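Local coordinates for protein superoxide dismutase (Methanothermobacter thermautotrophicus, PDB 1MA1) that converts superoxide radicals into hydrogen peroxide and molecular oxygen with one iron ion per subunit, working as a homotetramer, at residues T136-Q139 / R140-R143; A103-I106 / E107-F110; F113-F116 / R117-F120; L82-W85 / G86-P90; Q148-K151 / H152-V156. All blocks are in the same frame, centred on the assembly; numbering follows the deposited sequence.

Interaction 1 of 5, residues T136-Q139 / R140-R143; sequences TYCQ and RTDR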
loop_
_atom_site.group_PDB
_atom_site.type_symbol
_atom_site.label_atom_id
_atom_site.label_comp_id
_atom_site.label_asym_id
_atom_site.label_seq_id
_atom_site.Cartn_x
_atom_site.Cartn_y
_atom_site.Cartn_z
ATOM N N THR A 136 -13.820 -10.540 -11.717
ATOM C CA THR A 136 -13.262 -11.885 -11.594
ATOM C C THR A 136 -14.287 -12.839 -10.955
ATOM O O THR A 136 -15.471 -12.504 -10.849
ATOM C CB THR A 136 -11.976 -11.870 -10.747
ATOM O OG1 THR A 136 -11.416 -13.189 -10.705
ATOM C CG2 THR A 136 -12.274 -11.409 -9.324
ATOM N N TYR A 137 -13.846 -14.024 -10.547
ATOM C CA TYR A 137 -14.768 -15.117 -10.230
ATOM C C TYR A 137 -14.177 -16.023 -9.162
ATOM O O TYR A 137 -13.041 -16.485 -9.295
ATOM C CB TYR A 137 -15.074 -15.938 -11.488
ATOM C CG TYR A 137 -15.845 -17.225 -11.236
ATOM C CD1 TYR A 137 -17.169 -17.192 -10.820
ATOM C CD2 TYR A 137 -15.226 -18.477 -11.367
ATOM C CE1 TYR A 137 -17.855 -18.359 -10.534
ATOM C CE2 TYR A 137 -15.907 -19.649 -11.081
ATOM C CZ TYR A 137 -17.222 -19.579 -10.659
ATOM O OH TYR A 137 -17.908 -20.716 -10.298
ATOM N N CYS A 138 -14.936 -16.266 -8.093
ATOM C CA CYS A 138 -14.546 -17.260 -7.085
ATOM C C CYS A 138 -15.252 -18.585 -7.360
ATOM O O CYS A 138 -16.364 -18.816 -6.920
ATOM C CB CYS A 138 -14.881 -16.762 -5.674
ATOM S SG CYS A 138 -14.420 -17.876 -4.306
ATOM N N GLN A 139 -14.592 -19.417 -8.157
ATOM C CA GLN A 139 -14.652 -20.867 -8.082
ATOM C C GLN A 139 -15.237 -21.442 -6.784
ATOM O O GLN A 139 -16.231 -22.163 -6.802
ATOM C CB GLN A 139 -13.238 -21.388 -8.360
ATOM C CG GLN A 139 -12.175 -20.230 -8.372
ATOM C CD GLN A 139 -10.878 -20.534 -9.170
ATOM O OE1 GLN A 139 -9.809 -19.973 -8.867
ATOM N NE2 GLN A 139 -10.976 -21.396 -10.198
ATOM N N ARG A 140 -14.638 -21.115 -5.651
ATOM C CA ARG A 140 -15.067 -21.707 -4.378
ATOM C C ARG A 140 -16.550 -21.430 -4.043
ATOM O O ARG A 140 -17.309 -22.356 -3.768
ATOM C CB ARG A 140 -14.195 -21.180 -3.240
ATOM C CG ARG A 140 -13.802 -22.217 -2.226
ATOM C CD ARG A 140 -12.701 -23.080 -2.785
ATOM N NE ARG A 140 -12.150 -23.973 -1.775
ATOM C CZ ARG A 140 -11.220 -24.894 -2.023
ATOM N NH1 ARG A 140 -10.730 -25.036 -3.250
ATOM N NH2 ARG A 140 -10.789 -25.679 -1.041
ATOM N N THR A 141 -16.946 -20.159 -4.051
ATOM C CA THR A 141 -18.304 -19.777 -3.682
ATOM C C THR A 141 -19.165 -19.578 -4.910
ATOM O O THR A 141 -20.354 -19.272 -4.790
ATOM C CB THR A 141 -18.333 -18.453 -2.866
ATOM O OG1 THR A 141 -17.652 -17.432 -3.599
ATOM C CG2 THR A 141 -17.650 -18.623 -1.529
ATOM N N ASP A 142 -18.567 -19.741 -6.088
ATOM C CA ASP A 142 -19.297 -19.670 -7.361
ATOM C C ASP A 142 -19.932 -18.285 -7.581
ATOM O O ASP A 142 -21.094 -18.182 -7.967
ATOM C CB ASP A 142 -20.362 -20.769 -7.382
ATOM C CG ASP A 142 -21.037 -20.919 -8.731
ATOM O OD1 ASP A 142 -20.341 -20.984 -9.775
ATOM O OD2 ASP A 142 -22.282 -20.994 -8.734
ATOM N N ARG A 143 -19.149 -17.236 -7.322
ATOM C CA ARG A 143 -19.635 -15.862 -7.350
ATOM C C ARG A 143 -18.686 -14.983 -8.174
ATOM O O ARG A 143 -17.461 -15.137 -8.092
ATOM C CB ARG A 143 -19.760 -15.321 -5.916
ATOM C CG ARG A 143 -20.596 -16.226 -5.021
ATOM C CD ARG A 143 -20.532 -15.877 -3.539
ATOM N NE ARG A 143 -21.370 -14.729 -3.265
ATOM C CZ ARG A 143 -22.249 -14.644 -2.275
ATOM N NH1 ARG A 143 -22.427 -15.648 -1.428
ATOM N NH2 ARG A 143 -22.961 -13.541 -2.142
#
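C138 and R143 face each other where strand 131-138 turns back into strand 143-150, a tight beta hairpin closed by a G1 beta bulge. C138 N donates to R143 O at 2.8 Å, and R143 N returns to C138 O at 3.2 Å. D142 N shares that carbonyl weakly, from a left-handed backbone conformation. The C138 sulfur, anti to the backbone N (chi1 -179°), is aimed back over the turn, where T141 N donates a nearly straight hydrogen bond to SG at 3.4 Å and R140 CB packs on SG at 3.5 Å. R140 NE reaches outward to a weak hydrogen bond with Y78 of the second subunit. Beside the bulge, Y137 OH donates to D142 OD1 at 2.5 Å, using the oxygen's anti lone pair, with ring and carboxylate nearly perpendicular. A phenylalanine here would probably cost D142 OD1 one of two phenol donors, the other being Y105, and leave its carboxylate less firmly oriented. Two such donors on one oxygen suggest a carboxylate likely to stay ionised and fix the turn.

Interaction 2 of 5, residues A103-I106 / E107-F110; sequences AEYI and EKDF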
loop_
_atom_site.group_PDB
_atom_site.type_symbol
_atom_site.label_atom_id
_atom_site.label_comp_id
_atom_site.label_asym_id
_atom_site.label_seq_id
_atom_site.Cartn_x
_atom_site.Cartn_y
_atom_site.Cartn_z
ATOM N N ALA A 103 -24.099 -13.409 -18.512
ATOM C CA ALA A 103 -25.358 -12.714 -18.255
ATOM C C ALA A 103 -26.080 -13.302 -17.052
ATOM O O ALA A 103 -26.549 -12.571 -16.183
ATOM C CB ALA A 103 -26.250 -12.786 -19.487
ATOM N N GLU A 104 -26.168 -14.630 -17.007
ATOM C CA GLU A 104 -26.845 -15.299 -15.899
ATOM C C GLU A 104 -26.153 -15.061 -14.562
ATOM O O GLU A 104 -26.820 -14.822 -13.561
ATOM C CB GLU A 104 -26.956 -16.797 -16.158
ATOM C CG GLU A 104 -27.666 -17.127 -17.442
ATOM C CD GLU A 104 -27.722 -18.619 -17.731
ATOM O OE1 GLU A 104 -26.665 -19.269 -17.929
ATOM O OE2 GLU A 104 -28.852 -19.141 -17.764
ATOM N N TYR A 105 -24.824 -15.123 -14.542
ATOM C CA TYR A 105 -24.083 -14.860 -13.317
ATOM C C TYR A 105 -24.180 -13.420 -12.863
ATOM O O TYR A 105 -24.277 -13.161 -11.672
ATOM C CB TYR A 105 -22.622 -15.244 -13.467
ATOM C CG TYR A 105 -22.352 -16.682 -13.119
ATOM C CD1 TYR A 105 -22.523 -17.692 -14.052
ATOM C CD2 TYR A 105 -21.946 -17.037 -11.835
ATOM C CE1 TYR A 105 -22.293 -19.034 -13.714
ATOM C CE2 TYR A 105 -21.720 -18.364 -11.489
ATOM C CZ TYR A 105 -21.892 -19.356 -12.432
ATOM O OH TYR A 105 -21.648 -20.663 -12.096
ATOM N N ILE A 106 -24.163 -12.478 -13.798
ATOM C CA ILE A 106 -24.282 -11.082 -13.415
ATOM C C ILE A 106 -25.638 -10.827 -12.764
ATOM O O ILE A 106 -25.745 -10.073 -11.792
ATOM C CB ILE A 106 -24.099 -10.142 -14.622
ATOM C CG1 ILE A 106 -22.617 -10.101 -15.010
ATOM C CG2 ILE A 106 -24.613 -8.747 -14.286
ATOM C CD1 ILE A 106 -22.286 -9.243 -16.207
ATOM N N GLU A 107 -26.672 -11.478 -13.286
ATOM C CA GLU A 107 -27.984 -11.423 -12.664
ATOM C C GLU A 107 -28.015 -11.954 -11.255
ATOM O O GLU A 107 -28.523 -11.279 -10.357
ATOM C CB GLU A 107 -29.000 -12.194 -13.484
ATOM C CG GLU A 107 -29.772 -11.317 -14.428
ATOM C CD GLU A 107 -31.084 -11.951 -14.832
ATOM O OE1 GLU A 107 -31.057 -13.052 -15.439
ATOM O OE2 GLU A 107 -32.143 -11.349 -14.534
ATOM N N LYS A 108 -27.508 -13.172 -11.063
ATOM C CA LYS A 108 -27.693 -13.841 -9.782
ATOM C C LYS A 108 -26.789 -13.211 -8.726
ATOM O O LYS A 108 -27.155 -13.155 -7.556
ATOM C CB LYS A 108 -27.414 -15.344 -9.888
ATOM C CG LYS A 108 -25.966 -15.763 -9.684
ATOM C CD LYS A 108 -25.880 -17.246 -9.293
ATOM C CE LYS A 108 -24.428 -17.714 -9.169
ATOM N NZ LYS A 108 -23.654 -16.927 -8.167
ATOM N N ASP A 109 -25.624 -12.720 -9.137
ATOM C CA ASP A 109 -24.695 -12.135 -8.193
ATOM C C ASP A 109 -24.964 -10.669 -7.932
ATOM O O ASP A 109 -24.735 -10.182 -6.826
ATOM C CB ASP A 109 -23.242 -12.332 -8.661
ATOM C CG ASP A 109 -22.787 -13.786 -8.550
ATOM O OD1 ASP A 109 -23.166 -14.469 -7.566
ATOM O OD2 ASP A 109 -22.037 -14.248 -9.432
ATOM N N PHE A 110 -25.458 -9.952 -8.934
ATOM C CA PHE A 110 -25.699 -8.519 -8.751
ATOM C C PHE A 110 -27.172 -8.126 -8.770
ATOM O O PHE A 110 -27.510 -7.007 -8.421
ATOM C CB PHE A 110 -24.949 -7.717 -9.805
ATOM C CG PHE A 110 -23.463 -7.868 -9.731
ATOM C CD1 PHE A 110 -22.813 -8.851 -10.463
ATOM C CD2 PHE A 110 -22.708 -7.018 -8.929
ATOM C CE1 PHE A 110 -21.412 -8.989 -10.404
ATOM C CE2 PHE A 110 -21.305 -7.137 -8.853
ATOM C CZ PHE A 110 -20.654 -8.127 -9.595
#
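Y105 meets K108 and D109 in i to i+3 and i to i+4 packing along the last turns of alpha-helix 100-110, while I106 and F110 line the side facing helix 113-125. The main chain keeps the regular i+4 ladder: D109 N donates to Y105 O at 2.9 Å, and F110 N likewise to I106 O. I106 CG2 lies 4.2 Å from F110 CD1, a loose apolar touch suited to a branched aliphatic beside a ring. K108 runs alongside Y105 because its CG sits between the backbone N and the carbonyl carbon (chi1 88°), which brings K108 CE to 3.6 Å from Y105 CE2. The phenol then continues to D142, as does the lysine ammonium, fastening this side of the helix to the turn before strand 143-150. D109 OD2, which also accepts from the backbone N of L144, lies in the plane of the Y105 ring, 3.7 Å from Y105 CD2. D109 OD1 forms a salt bridge with K108 NZ at 2.6 Å, met on its syn side, 34° out of the carboxylate plane.

Interaction 3 of 5, residues F113-F116 / R117-F120; sequences FERF and RKEF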
loop_
_atom_site.group_PDB
_atom_site.type_symbol
_atom_site.label_atom_id
_atom_site.label_comp_id
_atom_site.label_asym_id
_atom_site.label_seq_id
_atom_site.Cartn_x
_atom_site.Cartn_y
_atom_site.Cartn_z
ATOM N N PHE A 113 -28.060 -6.417 -14.591
ATOM C CA PHE A 113 -26.955 -5.777 -15.277
ATOM C C PHE A 113 -26.756 -4.350 -14.799
ATOM O O PHE A 113 -25.627 -3.910 -14.628
ATOM C CB PHE A 113 -27.185 -5.783 -16.787
ATOM C CG PHE A 113 -26.052 -5.194 -17.566
ATOM C CD1 PHE A 113 -24.847 -5.863 -17.664
ATOM C CD2 PHE A 113 -26.168 -3.944 -18.168
ATOM C CE1 PHE A 113 -23.771 -5.298 -18.349
ATOM C CE2 PHE A 113 -25.082 -3.378 -18.857
ATOM C CZ PHE A 113 -23.889 -4.060 -18.943
ATOM N N GLU A 114 -27.848 -3.619 -14.599
ATOM C CA GLU A 114 -27.744 -2.241 -14.142
ATOM C C GLU A 114 -26.946 -2.164 -12.853
ATOM O O GLU A 114 -26.011 -1.365 -12.733
ATOM C CB GLU A 114 -29.124 -1.660 -13.901
ATOM C CG GLU A 114 -29.789 -1.086 -15.118
ATOM C CD GLU A 114 -30.205 -2.122 -16.133
ATOM O OE1 GLU A 114 -30.525 -3.269 -15.729
ATOM O OE2 GLU A 114 -30.232 -1.770 -17.338
ATOM N N ARG A 115 -27.328 -2.994 -11.886
ATOM C CA ARG A 115 -26.644 -3.008 -10.600
ATOM C C ARG A 115 -25.144 -3.232 -10.822
ATOM O O ARG A 115 -24.306 -2.468 -10.329
ATOM C CB ARG A 115 -27.222 -4.124 -9.714
ATOM C CG ARG A 115 -26.628 -4.214 -8.311
ATOM C CD ARG A 115 -27.021 -3.040 -7.483
ATOM N NE ARG A 115 -26.421 -3.093 -6.163
ATOM C CZ ARG A 115 -26.578 -2.134 -5.262
ATOM N NH1 ARG A 115 -27.322 -1.069 -5.549
ATOM N NH2 ARG A 115 -25.968 -2.215 -4.089
ATOM N N PHE A 116 -24.817 -4.281 -11.576
ATOM C CA PHE A 116 -23.432 -4.564 -11.931
ATOM C C PHE A 116 -22.738 -3.352 -12.526
ATOM O O PHE A 116 -21.689 -2.930 -12.045
ATOM C CB PHE A 116 -23.331 -5.711 -12.941
ATOM C CG PHE A 116 -21.978 -5.821 -13.569
ATOM C CD1 PHE A 116 -20.873 -6.207 -12.814
ATOM C CD2 PHE A 116 -21.792 -5.472 -14.901
ATOM C CE1 PHE A 116 -19.606 -6.243 -13.370
ATOM C CE2 PHE A 116 -20.519 -5.500 -15.484
ATOM C CZ PHE A 116 -19.424 -5.887 -14.716
ATOM N N ARG A 117 -23.332 -2.819 -13.586
ATOM C CA ARG A 117 -22.770 -1.709 -14.332
ATOM C C ARG A 117 -22.456 -0.590 -13.359
ATOM O O ARG A 117 -21.432 0.077 -13.478
ATOM C CB ARG A 117 -23.791 -1.241 -15.368
ATOM C CG ARG A 117 -23.301 -0.262 -16.406
ATOM C CD ARG A 117 -24.474 0.075 -17.297
ATOM N NE ARG A 117 -24.105 0.918 -18.431
ATOM C CZ ARG A 117 -23.824 2.221 -18.360
ATOM N NH1 ARG A 117 -23.877 2.865 -17.188
ATOM N NH2 ARG A 117 -23.459 2.877 -19.468
ATOM N N LYS A 118 -23.336 -0.402 -12.383
ATOM C CA LYS A 118 -23.223 0.724 -11.473
ATOM C C LYS A 118 -22.120 0.481 -10.452
ATOM O O LYS A 118 -21.283 1.347 -10.215
ATOM C CB LYS A 118 -24.549 0.936 -10.749
ATOM C CG LYS A 118 -24.538 2.078 -9.744
ATOM C CD LYS A 118 -25.729 1.941 -8.813
ATOM C CE LYS A 118 -25.816 3.093 -7.838
ATOM N NZ LYS A 118 -26.942 2.876 -6.907
ATOM N N GLU A 119 -22.129 -0.706 -9.850
ATOM C CA GLU A 119 -21.098 -1.069 -8.891
ATOM C C GLU A 119 -19.714 -1.035 -9.541
ATOM O O GLU A 119 -18.772 -0.470 -8.977
ATOM C CB GLU A 119 -21.371 -2.460 -8.306
ATOM C CG GLU A 119 -22.406 -2.475 -7.203
ATOM C CD GLU A 119 -22.542 -3.839 -6.545
ATOM O OE1 GLU A 119 -21.527 -4.567 -6.509
ATOM O OE2 GLU A 119 -23.650 -4.180 -6.052
ATOM N N PHE A 120 -19.597 -1.625 -10.732
ATOM C CA PHE A 120 -18.322 -1.652 -11.453
ATOM C C PHE A 120 -17.863 -0.227 -11.758
ATOM O O PHE A 120 -16.671 0.076 -11.714
ATOM C CB PHE A 120 -18.467 -2.416 -12.769
ATOM C CG PHE A 120 -17.159 -2.812 -13.386
ATOM C CD1 PHE A 120 -16.458 -3.924 -12.914
ATOM C CD2 PHE A 120 -16.614 -2.067 -14.427
ATOM C CE1 PHE A 120 -15.240 -4.285 -13.466
ATOM C CE2 PHE A 120 -15.386 -2.418 -14.993
ATOM C CZ PHE A 120 -14.695 -3.528 -14.514
HETATM O O HOH W 1 -24.322 -4.192 -3.254
#
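E119 OE2 is gripped twice: R115 NE forms a salt bridge to it at 3.0 Å, bent enough to count as a weak hydrogen bond, and a water donates to it at 2.9 Å. The same water accepts from R115 NH2 at 2.7 Å, in the plane of the guanidinium, and so closes a ring between the two side chains. R115 CG lies opposite the backbone N and the chain bends at chi2 (69°), which folds it back along helix 113-125 toward the glutamate one turn on. On the side turned to the sheet, F116 and F120 point the same way, F120 CB over one face of the F116 ring and the ring centroids 5.5 Å apart. F113 CE2 touches the aliphatic R117 CD at 3.8 Å, while the guanidinium of R117 goes on to E186. The second subunit supplies R56 to E119 and the T60 carbonyl to R115. The helix is thus amphipathic: F116 and F120 serve the core, and the intrahelical ion pair is likely to order charges for the subunit interface.

Interaction 4 of 5, residues L82-W85 / G86-P90; sequences LFFW and GNMGP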
loop_
_atom_site.group_PDB
_atom_site.type_symbol
_atom_site.label_atom_id
_atom_site.label_comp_id
_atom_site.label_asym_id
_atom_site.label_seq_id
_atom_site.Cartn_x
_atom_site.Cartn_y
_atom_site.Cartn_z
ATOM N N LEU A 82 -2.852 -5.665 -21.256
ATOM C CA LEU A 82 -3.132 -6.722 -22.220
ATOM C C LEU A 82 -4.613 -7.115 -22.261
ATOM O O LEU A 82 -5.200 -7.184 -23.337
ATOM C CB LEU A 82 -2.310 -7.968 -21.917
ATOM C CG LEU A 82 -2.462 -9.144 -22.896
ATOM C CD1 LEU A 82 -1.968 -8.709 -24.277
ATOM C CD2 LEU A 82 -1.640 -10.350 -22.412
ATOM N N PHE A 83 -5.211 -7.383 -21.103
ATOM C CA PHE A 83 -6.631 -7.721 -21.043
ATOM C C PHE A 83 -7.524 -6.529 -21.359
ATOM O O PHE A 83 -8.633 -6.700 -21.859
ATOM C CB PHE A 83 -7.007 -8.279 -19.657
ATOM C CG PHE A 83 -6.566 -9.699 -19.422
ATOM C CD1 PHE A 83 -5.221 -10.015 -19.247
ATOM C CD2 PHE A 83 -7.495 -10.732 -19.388
ATOM C CE1 PHE A 83 -4.814 -11.329 -19.044
ATOM C CE2 PHE A 83 -7.089 -12.054 -19.186
ATOM C CZ PHE A 83 -5.746 -12.349 -19.016
ATOM N N PHE A 84 -7.039 -5.327 -21.051
ATOM C CA PHE A 84 -7.807 -4.102 -21.260
ATOM C C PHE A 84 -8.085 -3.918 -22.747
ATOM O O PHE A 84 -9.234 -3.790 -23.153
ATOM C CB PHE A 84 -7.032 -2.898 -20.717
ATOM C CG PHE A 84 -7.767 -1.588 -20.838
ATOM C CD1 PHE A 84 -9.056 -1.450 -20.339
ATOM C CD2 PHE A 84 -7.161 -0.485 -21.424
ATOM C CE1 PHE A 84 -9.730 -0.222 -20.421
ATOM C CE2 PHE A 84 -7.816 0.744 -21.507
ATOM C CZ PHE A 84 -9.108 0.876 -21.004
ATOM N N TRP A 85 -7.031 -3.914 -23.559
ATOM C CA TRP A 85 -7.183 -3.773 -25.005
ATOM C C TRP A 85 -8.135 -4.848 -25.510
ATOM O O TRP A 85 -8.961 -4.618 -26.398
ATOM C CB TRP A 85 -5.833 -3.925 -25.703
ATOM C CG TRP A 85 -4.755 -3.033 -25.191
ATOM C CD1 TRP A 85 -3.460 -3.376 -24.973
ATOM C CD2 TRP A 85 -4.869 -1.651 -24.849
ATOM N NE1 TRP A 85 -2.747 -2.293 -24.509
ATOM C CE2 TRP A 85 -3.589 -1.218 -24.423
ATOM C CE3 TRP A 85 -5.922 -0.731 -24.861
ATOM C CZ2 TRP A 85 -3.340 0.083 -24.016
ATOM C CZ3 TRP A 85 -5.671 0.573 -24.455
ATOM C CH2 TRP A 85 -4.393 0.967 -24.036
ATOM N N GLY A 86 -8.019 -6.023 -24.920
ATOM C CA GLY A 86 -8.735 -7.168 -25.436
ATOM C C GLY A 86 -10.230 -7.133 -25.164
ATOM O O GLY A 86 -11.002 -7.723 -25.937
ATOM N N ASN A 87 -10.654 -6.474 -24.080
ATOM C CA ASN A 87 -12.076 -6.386 -23.812
ATOM C C ASN A 87 -12.646 -5.018 -24.162
ATOM O O ASN A 87 -13.625 -4.556 -23.562
ATOM C CB ASN A 87 -12.414 -6.817 -22.355
ATOM C CG ASN A 87 -11.753 -5.949 -21.256
ATOM O OD1 ASN A 87 -11.241 -6.496 -20.268
ATOM N ND2 ASN A 87 -11.803 -4.618 -21.396
ATOM N N MET A 88 -12.035 -4.384 -25.169
ATOM C CA MET A 88 -12.687 -3.304 -25.914
ATOM C C MET A 88 -12.723 -3.590 -27.412
ATOM O O MET A 88 -11.973 -4.420 -27.916
ATOM C CB MET A 88 -11.971 -1.965 -25.681
ATOM C CG MET A 88 -11.937 -1.501 -24.231
ATOM S SD MET A 88 -11.236 0.174 -24.020
ATOM C CE MET A 88 -9.510 -0.160 -24.128
ATOM N N GLY A 89 -13.605 -2.893 -28.118
ATOM C CA GLY A 89 -13.561 -2.871 -29.559
ATOM C C GLY A 89 -14.448 -1.772 -30.125
ATOM O O GLY A 89 -15.051 -1.005 -29.374
ATOM N N PRO A 90 -14.548 -1.668 -31.460
ATOM C CA PRO A 90 -15.399 -0.695 -32.153
ATOM C C PRO A 90 -16.819 -0.647 -31.576
ATOM O O PRO A 90 -17.435 -1.684 -31.315
ATOM C CB PRO A 90 -15.394 -1.210 -33.592
ATOM C CG PRO A 90 -14.081 -1.834 -33.723
ATOM C CD PRO A 90 -13.938 -2.593 -32.431
#
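With CG anti to the backbone N (chi1 -178°), the F84 ring stands out from the flank of helix 64-86, near its C-terminal end, and M88, bent at chi3 (-79°), curls its methyl back over it. The result is a Met-aromatic contact at the helix C-terminus, with M88 CE 3.4 Å from the centroid of the F84 ring and 19° off its normal, a CH-pi approach over the face. The sulfur, M88 SD, follows obliquely, 3.8 Å from F84 CZ. A flexible, polarisable methionine suits this place, since it can follow the contour of a flat ring. Trimming F84 to an alanine would remove the face under the methyl and is likely to leave M88 CE without its aromatic partner, beside the iron ligand D167. W85 stands next in the helix, its indole edge-to-face with H33, another iron ligand, so the helix end packs against the metal site. N87 N ends the helix by donating to F83 O at 3.0 Å, and its side-chain amide oxygen takes R200 and the backbone of V165. After that the chain runs out extended, held weakly by M88 N to W85 O. M88 CE also meets the edge of the indole, 3.7 Å from W85 CE3.

Interaction 5 of 5, residues Q148-K151 / H152-V156; sequences QVEK and HNVNV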
loop_
_atom_site.group_PDB
_atom_site.type_symbol
_atom_site.label_atom_id
_atom_site.label_comp_id
_atom_site.label_asym_id
_atom_site.label_seq_id
_atom_site.Cartn_x
_atom_site.Cartn_y
_atom_site.Cartn_z
ATOM N N GLN A 148 -10.945 -3.687 -6.798
ATOM C CA GLN A 148 -10.445 -2.365 -7.154
ATOM C C GLN A 148 -8.950 -2.354 -6.952
ATOM O O GLN A 148 -8.490 -2.315 -5.829
ATOM C CB GLN A 148 -11.083 -1.296 -6.280
ATOM C CG GLN A 148 -10.728 0.098 -6.695
ATOM C CD GLN A 148 -11.128 1.113 -5.668
ATOM O OE1 GLN A 148 -10.487 1.236 -4.615
ATOM N NE2 GLN A 148 -12.205 1.847 -5.954
ATOM N N VAL A 149 -8.199 -2.406 -8.047
ATOM C CA VAL A 149 -6.754 -2.495 -7.984
ATOM C C VAL A 149 -6.153 -1.102 -7.975
ATOM O O VAL A 149 -6.435 -0.313 -8.867
ATOM C CB VAL A 149 -6.201 -3.211 -9.192
ATOM C CG1 VAL A 149 -4.667 -3.260 -9.083
ATOM C CG2 VAL A 149 -6.848 -4.600 -9.305
ATOM N N GLU A 150 -5.331 -0.800 -6.971
ATOM C CA GLU A 150 -4.528 0.409 -6.985
ATOM C C GLU A 150 -3.219 0.128 -7.666
ATOM O O GLU A 150 -2.739 -1.009 -7.621
ATOM C CB GLU A 150 -4.275 0.912 -5.571
ATOM C CG GLU A 150 -5.560 1.369 -4.915
ATOM C CD GLU A 150 -5.337 2.174 -3.654
ATOM O OE1 GLU A 150 -4.275 2.020 -3.038
ATOM O OE2 GLU A 150 -6.236 2.947 -3.267
ATOM N N LYS A 151 -2.644 1.146 -8.308
ATOM C CA LYS A 151 -1.553 0.922 -9.243
ATOM C C LYS A 151 -1.827 -0.268 -10.181
ATOM O O LYS A 151 -2.854 -0.298 -10.848
ATOM C CB LYS A 151 -0.264 0.698 -8.457
ATOM C CG LYS A 151 0.220 1.956 -7.796
ATOM C CD LYS A 151 1.104 1.674 -6.608
ATOM C CE LYS A 151 2.427 1.061 -6.989
ATOM N NZ LYS A 151 3.282 0.845 -5.783
ATOM N N HIS A 152 -0.924 -1.239 -10.254
ATOM C CA HIS A 152 -1.233 -2.427 -11.045
ATOM C C HIS A 152 -1.243 -3.710 -10.203
ATOM O O HIS A 152 -1.242 -4.804 -10.773
ATOM C CB HIS A 152 -0.233 -2.648 -12.198
ATOM C CG HIS A 152 -0.079 -1.489 -13.140
ATOM N ND1 HIS A 152 -1.127 -0.980 -13.872
ATOM C CD2 HIS A 152 1.020 -0.782 -13.507
ATOM C CE1 HIS A 152 -0.685 -0.007 -14.652
ATOM N NE2 HIS A 152 0.611 0.131 -14.451
ATOM N N ASN A 153 -1.228 -3.593 -8.870
ATOM C CA ASN A 153 -0.759 -4.698 -8.041
ATOM C C ASN A 153 -1.102 -4.542 -6.564
ATOM O O ASN A 153 -0.553 -5.235 -5.713
ATOM C CB ASN A 153 0.756 -4.861 -8.212
ATOM C CG ASN A 153 1.529 -3.630 -7.769
ATOM O OD1 ASN A 153 1.089 -2.483 -7.953
ATOM N ND2 ASN A 153 2.694 -3.863 -7.201
ATOM N N VAL A 154 -2.018 -3.630 -6.260
ATOM C CA VAL A 154 -2.434 -3.422 -4.877
ATOM C C VAL A 154 -3.928 -3.677 -4.656
ATOM O O VAL A 154 -4.768 -3.258 -5.441
ATOM C CB VAL A 154 -2.070 -1.975 -4.401
ATOM C CG1 VAL A 154 -2.660 -1.684 -2.986
ATOM C CG2 VAL A 154 -0.548 -1.818 -4.407
ATOM N N ASN A 155 -4.241 -4.372 -3.571
ATOM C CA ASN A 155 -5.584 -4.877 -3.312
ATOM C C ASN A 155 -6.051 -5.810 -4.413
ATOM O O ASN A 155 -7.179 -5.708 -4.894
ATOM C CB ASN A 155 -6.574 -3.722 -3.158
ATOM C CG ASN A 155 -6.124 -2.704 -2.133
ATOM O OD1 ASN A 155 -5.644 -3.061 -1.047
ATOM N ND2 ASN A 155 -6.289 -1.434 -2.455
ATOM N N VAL A 156 -5.192 -6.736 -4.808
ATOM C CA VAL A 156 -5.647 -7.809 -5.672
ATOM C C VAL A 156 -5.594 -9.178 -4.988
ATOM O O VAL A 156 -4.686 -9.463 -4.201
ATOM C CB VAL A 156 -4.858 -7.813 -7.016
ATOM C CG1 VAL A 156 -3.786 -6.749 -6.965
ATOM C CG2 VAL A 156 -4.306 -9.226 -7.335
HETATM O O HOH W 2 -8.019 -0.495 -4.292
#
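E150 and V154 form an antiparallel hydrogen-bonded pair at the end of strand 143-150, where a classic beta bulge puts N153 and V154 both opposite the glutamate. This is the tight part. E150 O accepts from N153 N at 3.2 Å and from V154 N at 3.0 Å, and E150 N donates to V154 O at 2.9 Å. Beneath the turn V149 CG1, swung to the far side from the backbone N (chi1 179°), packs against N153 N at 3.5 Å; a short branched side chain fits so close to a peptide. H152 points from here into the iron region, about 5 Å from the metal at its nearest side-chain atom, stacked on W169 and hydrogen-bonded through ND1 to W132. The K151 side is looser: K151 and V154 are partly exposed, and K151 CD comes no nearer than 4.4 Å to V154 CG2, because the lysine reaches away to E150 and E128 of the third subunit. The buried carboxylate of E150, by contrast, ends in salt bridges to K151 of the third subunit and K69 of the second. A water also joins strand and loop, donating to Q148 OE1 at 3.0 Å and accepting from N155 ND2 at 2.7 Å.

Interactions 1 and 5 sit near the opposite ends of strand 143-150, and both are mostly buried bulged turns in which backbone bonds do the main work; interaction 5 lies by the iron, interaction 1 far from it. Interactions 2 and 3 each lie within a single helix, charged side chains turned to solvent or the second subunit and hydrophobic ones toward the sheet. They touch through I106 and F110 against F116. Interaction 4, in the alpha-hairpin domain, touches none of the others within its chain, though L82 packs on R140 of the second subunit; aromatic and sulfur packing dominates there. Salt bridges across subunits occur at interactions 1, 3 and 5, whereas that of interaction 2 lies within the chain.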